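Local coordinates for cystathionine beta-lyase family protein, YNBB B.subtilis ortholog (Clostridium acetobutylicum, PDB 3HVY) that probably cleaves carbon–sulfur bonds of amino acids with pyridoxal phosphate, in the manner of cystathionine beta-lyase, and may take part in aluminium resistance, at residues V82-I86 and F87-S91; E201-K204 and S205-V209; H299-I302 and E303-G307; K344-D347 and F348-I352. One frame throughout, in Å; residues are numbered along the deposited sequence.

Contact 1 of 4, residues V82-I86 and F87-S91; sequences VYANI and FNTES. With NA (sodium ion), chain X; EDO (1,2-ethanediol), chain Z.
Asn85 and Asn88 hold a sodium ion at the end of helix 74-87, where the chain leaves the helix through a Schellman motif. Asn88 takes a positive phi of 56°, and two backbone bonds reach back into the last turn: Thr89 N donates to Ala84 O at 2.9 Å, and Asn88 N to Asn85 O at 3.1 Å. The second donor stands well out of the carbonyl plane, by 72°. A regular helical bond, Phe87 N to Tyr83 O at 2.9 Å, precedes them.

The sodium site spans this turn. Asn85 is a chelate by itself, its O and OD1 each 2.3 Å from sodium; with CG anti to the backbone N (chi1 -164°), OD1 comes round beside its own carbonyl oxygen. Asn88 OD1 also lies 2.3 Å from sodium, and two waters complete the observed ligands. The amide nitrogens have other tasks: Asn85 ND2 donates to Glu55 OE1, and Asn88 ND2 to Asp232 OD1 and an ethanediol molecule.

Apolar contact occupies another flank of the helix. Tyr83 and Phe87 run side by side, with Tyr83 CD2 in the plane of the Phe87 ring at its edge, 3.8 Å from CE2. Beyond the turn, as strand 91-95 begins, Thr89 OG1 lies over Ala84 and donates to Ser91 O at 2.7 Å.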
loop_
_atom_site.group_PDB
_atom_site.type_symbol
_atom_site.label_atom_id
_atom_site.label_comp_id
_atom_site.label_asym_id
_atom_site.label_seq_id
_atom_site.Cartn_x
_atom_site.Cartn_y
_atom_site.Cartn_z
ATOM N N VAL D 82 6.208 -16.428 -15.526
ATOM C CA VAL D 82 7.633 -16.029 -15.568
ATOM C C VAL D 82 8.494 -17.003 -14.723
ATOM O O VAL D 82 9.524 -17.488 -15.191
ATOM C CB VAL D 82 7.812 -14.539 -15.138
ATOM C CG1 VAL D 82 9.285 -14.209 -14.876
ATOM C CG2 VAL D 82 7.182 -13.589 -16.248
ATOM N N TYR D 83 8.054 -17.304 -13.497
ATOM C CA TYR D 83 8.768 -18.225 -12.661
ATOM C C TYR D 83 8.819 -19.626 -13.305
ATOM O O TYR D 83 9.858 -20.283 -13.269
ATOM C CB TYR D 83 8.113 -18.360 -11.305
ATOM C CG TYR D 83 8.600 -17.469 -10.182
ATOM C CD1 TYR D 83 8.533 -16.097 -10.259
ATOM C CD2 TYR D 83 9.024 -18.036 -8.959
ATOM C CE1 TYR D 83 8.912 -15.283 -9.130
ATOM C CE2 TYR D 83 9.398 -17.257 -7.886
ATOM C CZ TYR D 83 9.384 -15.883 -7.983
ATOM O OH TYR D 83 9.766 -15.118 -6.871
ATOM N N ALA D 84 7.699 -20.113 -13.828
ATOM C CA ALA D 84 7.688 -21.447 -14.491
ATOM C C ALA D 84 8.747 -21.483 -15.631
ATOM O O ALA D 84 9.507 -22.465 -15.820
ATOM C CB ALA D 84 6.305 -21.758 -15.033
ATOM N N ASN D 85 8.824 -20.399 -16.372
ATOM C CA ASN D 85 9.821 -20.295 -17.445
ATOM C C ASN D 85 11.255 -20.343 -16.866
ATOM O O ASN D 85 12.113 -21.121 -17.324
ATOM C CB ASN D 85 9.619 -18.991 -18.180
ATOM C CG ASN D 85 10.328 -18.952 -19.530
ATOM O OD1 ASN D 85 11.116 -19.851 -19.875
ATOM N ND2 ASN D 85 10.011 -17.932 -20.329
ATOM N N ILE D 86 11.514 -19.560 -15.827
ATOM C CA ILE D 86 12.851 -19.498 -15.229
ATOM C C ILE D 86 13.286 -20.868 -14.699
ATOM O O ILE D 86 14.425 -21.321 -14.911
ATOM C CB ILE D 86 12.916 -18.450 -14.094
ATOM C CG1 ILE D 86 12.803 -17.054 -14.708
ATOM C CG2 ILE D 86 14.213 -18.607 -13.256
ATOM C CD1 ILE D 86 12.489 -15.911 -13.676
ATOM N N PHE D 87 12.363 -21.539 -14.029
ATOM C CA PHE D 87 12.659 -22.829 -13.426
ATOM C C PHE D 87 12.527 -24.012 -14.394
ATOM O O PHE D 87 12.806 -25.146 -14.038
ATOM C CB PHE D 87 11.758 -23.047 -12.201
ATOM C CG PHE D 87 12.196 -22.277 -10.986
ATOM C CD1 PHE D 87 13.305 -22.676 -10.271
ATOM C CD2 PHE D 87 11.509 -21.153 -10.563
ATOM C CE1 PHE D 87 13.724 -21.977 -9.119
ATOM C CE2 PHE D 87 11.907 -20.450 -9.454
ATOM C CZ PHE D 87 13.018 -20.870 -8.710
ATOM N N ASN D 88 12.068 -23.725 -15.599
ATOM C CA ASN D 88 11.797 -24.738 -16.627
ATOM C C ASN D 88 10.821 -25.806 -16.157
ATOM O O ASN D 88 11.053 -27.010 -16.355
ATOM C CB ASN D 88 13.115 -25.316 -17.154
ATOM C CG ASN D 88 13.937 -24.273 -17.868
ATOM O OD1 ASN D 88 13.432 -23.608 -18.766
ATOM N ND2 ASN D 88 15.200 -24.122 -17.486
ATOM N N THR D 89 9.724 -25.340 -15.552
ATOM C CA THR D 89 8.664 -26.206 -15.045
ATOM C C THR D 89 7.381 -25.952 -15.842
ATOM O O THR D 89 7.257 -24.931 -16.525
ATOM C CB THR D 89 8.366 -25.913 -13.562
ATOM O OG1 THR D 89 7.872 -24.559 -13.399
ATOM C CG2 THR D 89 9.575 -26.165 -12.725
ATOM N N GLU D 90 6.447 -26.881 -15.780
ATOM C CA GLU D 90 5.122 -26.664 -16.382
ATOM C C GLU D 90 4.386 -25.516 -15.693
ATOM O O GLU D 90 3.753 -24.708 -16.340
ATOM C CB GLU D 90 4.253 -27.903 -16.243
ATOM C CG GLU D 90 4.731 -29.064 -17.068
ATOM C CD GLU D 90 3.976 -30.351 -16.773
ATOM O OE1 GLU D 90 3.141 -30.428 -15.848
ATOM O OE2 GLU D 90 4.221 -31.299 -17.509
ATOM N N SER D 91 4.485 -25.436 -14.374
ATOM C CA SER D 91 3.741 -24.448 -13.612
ATOM C C SER D 91 4.504 -23.877 -12.448
ATOM O O SER D 91 5.542 -24.404 -12.018
ATOM C CB SER D 91 2.465 -25.067 -13.008
ATOM O OG SER D 91 1.815 -25.845 -13.943
HETATM NA NA NA X . 12.482 -21.694 -19.554
HETATM C C1 EDO Z . 18.981 -22.552 -17.575
HETATM O O1 EDO Z . 17.617 -22.257 -17.993
HETATM C C2 EDO Z . 19.185 -23.885 -16.885
HETATM O O2 EDO Z . 19.597 -24.890 -17.841
HETATM O O HOH W 1 13.282 -21.819 -21.817
HETATM O O HOH W 2 10.228 -23.037 -19.917
#

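Contact 2 of 4, residues E201-K204 and S205-V209; sequences EIIK and SIREV
The guanidinium of Arg207 is approached obliquely by CG2 of Ile203, one helical turn earlier, as the two side chains run alongside each other. The nearer meeting is lower down, where Ile203 CG2 lies 4.1 Å from Arg207 CG. A bend at chi2 (-47°) turns the arginine chain, and its planar end is then fixed by three outside partners: NH1 donates to the carbonyls of Asn210 and Val213, and NH2 forms a salt bridge with Asp236. Ile203 packs instead on the aliphatic stem.

Backbone bonds run along the same turns. Arg207 N donates to Ile203 O at 2.8 Å, Ile206 N to Ile202 O at 2.9 Å and Ser205 N to Glu201 O at 3.0 Å. Ser205 OG lies 3.2 Å from the same Glu201 O, a possible second bond that is not settled.

On the buried flank Ile202 CG2 meets Ile206 CD1 at 4.0 Å, the two chains slanting across each other, and both residues reach strand 177-183 through Ile182 and Ile180. Toward solvent, Glu208 CG lies 3.4 Å from Lys204 O, while its OE1 pairs with Lys168. Isoleucines facing the sheet, with Lys204 and Glu208 toward solvent, fit the helix 196-207 of a beta-alpha-beta crossover, here linking the parallel strands 177-183 and 214-218 of the seven-stranded sheet.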
loop_
_atom_site.group_PDB
_atom_site.type_symbol
_atom_site.label_atom_id
_atom_site.label_comp_id
_atom_site.label_asym_id
_atom_site.label_seq_id
_atom_site.Cartn_x
_atom_site.Cartn_y
_atom_site.Cartn_z
ATOM N N GLU D 201 22.384 -36.499 -9.612
ATOM C CA GLU D 201 22.752 -37.910 -9.491
ATOM C C GLU D 201 21.838 -38.691 -8.557
ATOM O O GLU D 201 21.556 -39.850 -8.806
ATOM C CB GLU D 201 24.199 -38.050 -9.024
ATOM C CG GLU D 201 25.156 -37.575 -10.067
ATOM C CD GLU D 201 24.952 -38.302 -11.421
ATOM O OE1 GLU D 201 24.939 -39.561 -11.412
ATOM O OE2 GLU D 201 24.786 -37.613 -12.473
ATOM N N ILE D 202 21.408 -38.068 -7.477
ATOM C CA ILE D 202 20.445 -38.673 -6.588
ATOM C C ILE D 202 19.173 -39.000 -7.368
ATOM O O ILE D 202 18.609 -40.114 -7.265
ATOM C CB ILE D 202 20.155 -37.721 -5.402
ATOM C CG1 ILE D 202 21.377 -37.689 -4.459
ATOM C CG2 ILE D 202 18.919 -38.147 -4.641
ATOM C CD1 ILE D 202 21.449 -36.461 -3.527
ATOM N N ILE D 203 18.734 -38.048 -8.184
ATOM C CA ILE D 203 17.464 -38.226 -8.898
ATOM C C ILE D 203 17.616 -39.303 -9.965
ATOM O O ILE D 203 16.759 -40.156 -10.097
ATOM C CB ILE D 203 16.928 -36.902 -9.485
ATOM C CG1 ILE D 203 16.591 -35.945 -8.337
ATOM C CG2 ILE D 203 15.693 -37.176 -10.342
ATOM C CD1 ILE D 203 16.011 -34.566 -8.708
ATOM N N LYS D 204 18.728 -39.253 -10.694
ATOM C CA LYS D 204 19.063 -40.250 -11.716
ATOM C C LYS D 204 19.065 -41.632 -11.087
ATOM O O LYS D 204 18.568 -42.581 -11.680
ATOM C CB LYS D 204 20.420 -39.889 -12.342
ATOM C CG LYS D 204 20.742 -40.550 -13.623
ATOM C CD LYS D 204 21.919 -39.917 -14.371
ATOM C CE LYS D 204 22.348 -40.904 -15.522
ATOM N NZ LYS D 204 23.376 -40.379 -16.498
ATOM N N SER D 205 19.571 -41.770 -9.868
ATOM C CA SER D 205 19.495 -43.063 -9.193
ATOM C C SER D 205 18.087 -43.465 -8.838
ATOM O O SER D 205 17.740 -44.639 -8.935
ATOM C CB SER D 205 20.296 -43.078 -7.883
ATOM O OG SER D 205 21.671 -43.018 -8.159
ATOM N N ILE D 206 17.298 -42.518 -8.334
ATOM C CA ILE D 206 15.905 -42.800 -8.030
ATOM C C ILE D 206 15.204 -43.286 -9.311
ATOM O O ILE D 206 14.474 -44.271 -9.276
ATOM C CB ILE D 206 15.189 -41.575 -7.413
ATOM C CG1 ILE D 206 15.690 -41.339 -5.986
ATOM C CG2 ILE D 206 13.614 -41.726 -7.403
ATOM C CD1 ILE D 206 15.414 -39.926 -5.496
ATOM N N ARG D 207 15.462 -42.610 -10.432
ATOM C CA ARG D 207 14.777 -42.946 -11.657
ATOM C C ARG D 207 15.201 -44.284 -12.273
ATOM O O ARG D 207 14.553 -44.749 -13.202
ATOM C CB ARG D 207 14.887 -41.825 -12.668
ATOM C CG ARG D 207 14.238 -40.528 -12.217
ATOM C CD ARG D 207 12.839 -40.733 -11.646
ATOM N NE ARG D 207 12.161 -39.465 -11.338
ATOM C CZ ARG D 207 11.112 -39.338 -10.523
ATOM N NH1 ARG D 207 10.594 -40.371 -9.895
ATOM N NH2 ARG D 207 10.586 -38.157 -10.323
ATOM N N GLU D 208 16.230 -44.916 -11.724
ATOM C CA GLU D 208 16.604 -46.265 -12.144
ATOM C C GLU D 208 15.583 -47.294 -11.642
ATOM O O GLU D 208 15.478 -48.378 -12.186
ATOM C CB GLU D 208 18.009 -46.618 -11.625
ATOM C CG GLU D 208 19.128 -45.865 -12.351
ATOM C CD GLU D 208 20.513 -46.060 -11.724
ATOM O OE1 GLU D 208 20.619 -46.535 -10.564
ATOM O OE2 GLU D 208 21.498 -45.697 -12.398
ATOM N N VAL D 209 14.857 -46.967 -10.582
ATOM C CA VAL D 209 13.917 -47.903 -9.997
ATOM C C VAL D 209 12.466 -47.444 -10.093
ATOM O O VAL D 209 11.571 -48.252 -10.076
ATOM C CB VAL D 209 14.250 -48.117 -8.506
ATOM C CG1 VAL D 209 13.236 -49.094 -7.810
ATOM C CG2 VAL D 209 15.636 -48.676 -8.391
#

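Contact 3 of 4, residues H299-I302 and E303-G307; sequences HVTI and EAVKG. With EDO (1,2-ethanediol), chain Y.
Glu303 reaches back to His299 one turn earlier on the long helix 287-317, at the meeting of two subunits. Its CB rests 3.3 Å from Val300 O, and CG lies 3.5 Å from His299 O. A bend at chi2 (-60°) then brings the carboxylate slantwise to the imidazole, the two planes only 9° apart, with OE2 3.7 Å from His299 NE2. At the tip the oxygens diverge: OE1 accepts from Phe411 N and OE2 from water 3 at 2.5 Å, two donors that fix the rotation of the carboxylate. An ethanediol, probably from the crystallisation liquor, adds to this hold in the crystal, its O1 donating to OE1 and its O2 to OE2, both at 2.6 Å.

Water 3 gives its other proton to His299 O and sits over the centre of one face of the imidazole, 3.5 Å above its plane. It therefore ties the backbone of one turn to the acid of the next. His299 NE2 is hydrogen-bonded to NE2 of His299 in the second subunit, which also packs on Glu303, so this pair lies in the subunit interface.

Lys306 extends along the ethanediol, to which NZ donates weakly, and forms a salt bridge with Asp39 of helix 18-55. The Ile302 side chain passes slantwise to it, CG2 touching CE. The same isoleucine points its other branch along Val305, and both pack on Tyr38; there Ile302 CD1 meets Val305 CG2 at 4.0 Å.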
loop_
_atom_site.group_PDB
_atom_site.type_symbol
_atom_site.label_atom_id
_atom_site.label_comp_id
_atom_site.label_asym_id
_atom_site.label_seq_id
_atom_site.Cartn_x
_atom_site.Cartn_y
_atom_site.Cartn_z
ATOM N N HIS D 299 21.429 -10.877 -9.184
ATOM C CA HIS D 299 22.481 -9.973 -8.714
ATOM C C HIS D 299 22.647 -9.990 -7.202
ATOM O O HIS D 299 23.742 -10.203 -6.680
ATOM C CB HIS D 299 22.241 -8.534 -9.233
ATOM C CG HIS D 299 23.328 -7.570 -8.882
ATOM N ND1 HIS D 299 24.366 -7.272 -9.743
ATOM C CD2 HIS D 299 23.533 -6.822 -7.766
ATOM C CE1 HIS D 299 25.171 -6.398 -9.157
ATOM N NE2 HIS D 299 24.690 -6.108 -7.961
ATOM N N VAL D 300 21.582 -9.708 -6.505
ATOM C CA VAL D 300 21.612 -9.675 -5.062
ATOM C C VAL D 300 22.048 -11.011 -4.450
ATOM O O VAL D 300 22.829 -11.032 -3.483
ATOM C CB VAL D 300 20.275 -9.169 -4.498
ATOM C CG1 VAL D 300 20.278 -9.263 -2.983
ATOM C CG2 VAL D 300 20.078 -7.661 -4.926
ATOM N N THR D 301 21.617 -12.116 -5.058
ATOM C CA THR D 301 22.018 -13.456 -4.595
ATOM C C THR D 301 23.520 -13.603 -4.621
ATOM O O THR D 301 24.099 -14.046 -3.632
ATOM C CB THR D 301 21.329 -14.577 -5.412
ATOM O OG1 THR D 301 19.912 -14.506 -5.217
ATOM C CG2 THR D 301 21.857 -15.980 -5.112
ATOM N N ILE D 302 24.177 -13.091 -5.673
ATOM C CA ILE D 302 25.589 -13.242 -5.824
ATOM C C ILE D 302 26.351 -12.276 -4.942
ATOM O O ILE D 302 27.463 -12.572 -4.531
ATOM C CB ILE D 302 26.000 -13.204 -7.306
ATOM C CG1 ILE D 302 25.444 -14.464 -8.015
ATOM C CG2 ILE D 302 27.597 -13.108 -7.526
ATOM C CD1 ILE D 302 26.080 -15.796 -7.551
ATOM N N GLU D 303 25.753 -11.148 -4.589
ATOM C CA GLU D 303 26.342 -10.312 -3.551
ATOM C C GLU D 303 26.432 -11.111 -2.229
ATOM O O GLU D 303 27.442 -11.041 -1.521
ATOM C CB GLU D 303 25.524 -9.052 -3.318
ATOM C CG GLU D 303 25.484 -8.069 -4.500
ATOM C CD GLU D 303 26.868 -7.571 -4.891
ATOM O OE1 GLU D 303 27.514 -6.895 -4.066
ATOM O OE2 GLU D 303 27.315 -7.852 -6.036
ATOM N N ALA D 304 25.394 -11.879 -1.926
ATOM C CA ALA D 304 25.353 -12.654 -0.666
ATOM C C ALA D 304 26.343 -13.824 -0.751
ATOM O O ALA D 304 27.046 -14.104 0.203
ATOM C CB ALA D 304 23.941 -13.115 -0.385
ATOM N N VAL D 305 26.441 -14.462 -1.914
ATOM C CA VAL D 305 27.426 -15.497 -2.142
ATOM C C VAL D 305 28.834 -14.950 -1.921
ATOM O O VAL D 305 29.621 -15.562 -1.199
ATOM C CB VAL D 305 27.301 -16.186 -3.509
ATOM C CG1 VAL D 305 28.414 -17.259 -3.693
ATOM C CG2 VAL D 305 25.895 -16.863 -3.720
ATOM N N LYS D 306 29.167 -13.809 -2.526
ATOM C CA LYS D 306 30.462 -13.188 -2.328
ATOM C C LYS D 306 30.724 -12.905 -0.880
ATOM O O LYS D 306 31.819 -13.097 -0.442
ATOM C CB LYS D 306 30.580 -11.936 -3.173
ATOM C CG LYS D 306 30.688 -12.256 -4.669
ATOM C CD LYS D 306 30.851 -10.938 -5.505
ATOM C CE LYS D 306 30.903 -11.249 -7.012
ATOM N NZ LYS D 306 31.233 -10.104 -7.915
ATOM N N GLY D 307 29.718 -12.458 -0.130
ATOM C CA GLY D 307 29.871 -12.233 1.294
ATOM C C GLY D 307 30.179 -13.502 2.030
ATOM O O GLY D 307 31.028 -13.522 2.892
HETATM C C1 EDO Y . 30.726 -6.247 -5.748
HETATM O O1 EDO Y . 29.728 -5.802 -4.844
HETATM C C2 EDO Y . 30.463 -7.692 -6.094
HETATM O O2 EDO Y . 29.646 -7.866 -7.262
HETATM O O HOH W 3 26.328 -9.513 -7.647
#

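Contact 4 of 4, residues K344-D347 and F348-I352; sequences KLID and FIKGI
The shortest bond joining the two segments runs from Lys350 N to Ile346 O, 2.9 Å long and almost straight at 173°. It belongs to the regular alpha-helical ladder of helix 342-354, which lies against the five-stranded antiparallel sheet. Ile349 N to Leu345 O, at 3.1 Å, and Gly351 N to Asp347 O, at 3.0 Å, continue the same ladder.

Ile346 and Lys350 also run together as side chains. The methylenes of the lysine pass along CG2 of the isoleucine, with CE at 3.7 Å, before a turn at chi4 (-99°) carries NZ aside toward Cys364 O, to which it donates weakly. The apolar part of the lysine thus covers the branch of Ile346, while its charged end reaches an acceptor outside the helix. Asp347 looks back along the helix: its OD2 forms a salt bridge with Lys343.

Phe348 leaves on a different flank. Its CB lies 3.3 Å from Lys344 O, and CG anti to the backbone N (chi1 -179°) sends the ring out to Phe339, the two rings meeting with their planes inclined, and to Ala421 of helix 411-422. Helix 411-422 thus covers one flank and the sheet another. On the sheet flank Leu345 and Ile349 point the same way onto Ala395 of strand 392-396, and between them the terminal methyls touch, Leu345 CD1 to Ile349 CD1, at 3.9 Å.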
loop_
_atom_site.group_PDB
_atom_site.type_symbol
_atom_site.label_atom_id
_atom_site.label_comp_id
_atom_site.label_asym_id
_atom_site.label_seq_id
_atom_site.Cartn_x
_atom_site.Cartn_y
_atom_site.Cartn_z
ATOM N N LYS D 344 33.088 -16.340 21.879
ATOM C CA LYS D 344 33.441 -15.933 20.495
ATOM C C LYS D 344 32.228 -15.961 19.562
ATOM O O LYS D 344 31.996 -15.039 18.772
ATOM C CB LYS D 344 34.587 -16.797 19.957
ATOM C CG LYS D 344 35.921 -16.533 20.621
ATOM C CD LYS D 344 36.948 -17.524 20.116
ATOM C CE LYS D 344 38.316 -17.271 20.675
ATOM N NZ LYS D 344 39.225 -18.333 20.181
ATOM N N LEU D 345 31.437 -17.021 19.671
ATOM C CA LEU D 345 30.230 -17.139 18.885
ATOM C C LEU D 345 29.273 -15.979 19.132
ATOM O O LEU D 345 28.728 -15.385 18.193
ATOM C CB LEU D 345 29.525 -18.447 19.225
ATOM C CG LEU D 345 28.144 -18.740 18.626
ATOM C CD1 LEU D 345 28.101 -18.632 17.115
ATOM C CD2 LEU D 345 27.669 -20.126 19.077
ATOM N N ILE D 346 29.042 -15.696 20.405
ATOM C CA ILE D 346 28.047 -14.709 20.786
ATOM C C ILE D 346 28.528 -13.341 20.399
ATOM O O ILE D 346 27.787 -12.569 19.787
ATOM C CB ILE D 346 27.715 -14.792 22.281
ATOM C CG1 ILE D 346 26.861 -16.064 22.523
ATOM C CG2 ILE D 346 27.026 -13.515 22.743
ATOM C CD1 ILE D 346 26.889 -16.555 23.969
ATOM N N ASP D 347 29.786 -13.073 20.689
ATOM C CA ASP D 347 30.384 -11.806 20.335
ATOM C C ASP D 347 30.301 -11.560 18.829
ATOM O O ASP D 347 30.073 -10.442 18.399
ATOM C CB ASP D 347 31.840 -11.741 20.798
ATOM C CG ASP D 347 31.982 -11.505 22.324
ATOM O OD1 ASP D 347 30.943 -11.366 23.026
ATOM O OD2 ASP D 347 33.147 -11.447 22.813
ATOM N N PHE D 348 30.495 -12.609 18.030
ATOM C CA PHE D 348 30.509 -12.464 16.579
ATOM C C PHE D 348 29.109 -12.102 16.067
ATOM O O PHE D 348 28.947 -11.184 15.220
ATOM C CB PHE D 348 31.004 -13.748 15.904
ATOM C CG PHE D 348 31.060 -13.648 14.394
ATOM C CD1 PHE D 348 32.213 -13.180 13.773
ATOM C CD2 PHE D 348 29.977 -14.044 13.608
ATOM C CE1 PHE D 348 32.285 -13.082 12.370
ATOM C CE2 PHE D 348 30.029 -13.946 12.213
ATOM C CZ PHE D 348 31.199 -13.470 11.603
ATOM N N ILE D 349 28.115 -12.826 16.582
ATOM C CA ILE D 349 26.705 -12.622 16.200
ATOM C C ILE D 349 26.226 -11.247 16.624
ATOM O O ILE D 349 25.632 -10.520 15.807
ATOM C CB ILE D 349 25.806 -13.767 16.684
ATOM C CG1 ILE D 349 26.227 -15.050 15.912
ATOM C CG2 ILE D 349 24.347 -13.491 16.394
ATOM C CD1 ILE D 349 25.273 -16.165 15.961
ATOM N N LYS D 350 26.552 -10.847 17.846
ATOM C CA LYS D 350 26.233 -9.493 18.301
ATOM C C LYS D 350 26.902 -8.427 17.414
ATOM O O LYS D 350 26.324 -7.363 17.139
ATOM C CB LYS D 350 26.633 -9.301 19.760
ATOM C CG LYS D 350 25.710 -9.975 20.771
ATOM C CD LYS D 350 26.316 -9.818 22.199
ATOM C CE LYS D 350 25.380 -10.217 23.344
ATOM N NZ LYS D 350 24.661 -9.056 24.030
ATOM N N GLY D 351 28.105 -8.707 16.949
ATOM C CA GLY D 351 28.801 -7.778 16.086
ATOM C C GLY D 351 28.071 -7.626 14.767
ATOM O O GLY D 351 28.006 -6.524 14.230
ATOM N N ILE D 352 27.499 -8.725 14.260
ATOM C CA ILE D 352 26.731 -8.678 13.028
ATOM C C ILE D 352 25.539 -7.748 13.220
ATOM O O ILE D 352 25.284 -6.895 12.390
ATOM C CB ILE D 352 26.273 -10.079 12.540
ATOM C CG1 ILE D 352 27.486 -10.897 12.091
ATOM C CG2 ILE D 352 25.267 -9.950 11.312
ATOM C CD1 ILE D 352 28.279 -10.329 10.919
#

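In the fold
All four contacts are short-range; three lie along helices and contact 1 at a helix end. Contact 3 is the most buried and the only one that another subunit touches; its centre is about 13 Å from that of the chain, against 18 to 24 Å for the others. Contacts 1, 2 and 4 are partly buried. Contacts 1 and 2 both serve the seven-stranded sheet, one at a helix exit with a metal, the other along a crossover helix edged with charges. Contact 4 belongs to the antiparallel sheet, its centre about 40 Å from that of contact 1. Helix 18-55 packs on both contacts 1 and 3, and helix 287-317, which carries contact 3, also touches contact 1 through Leu294.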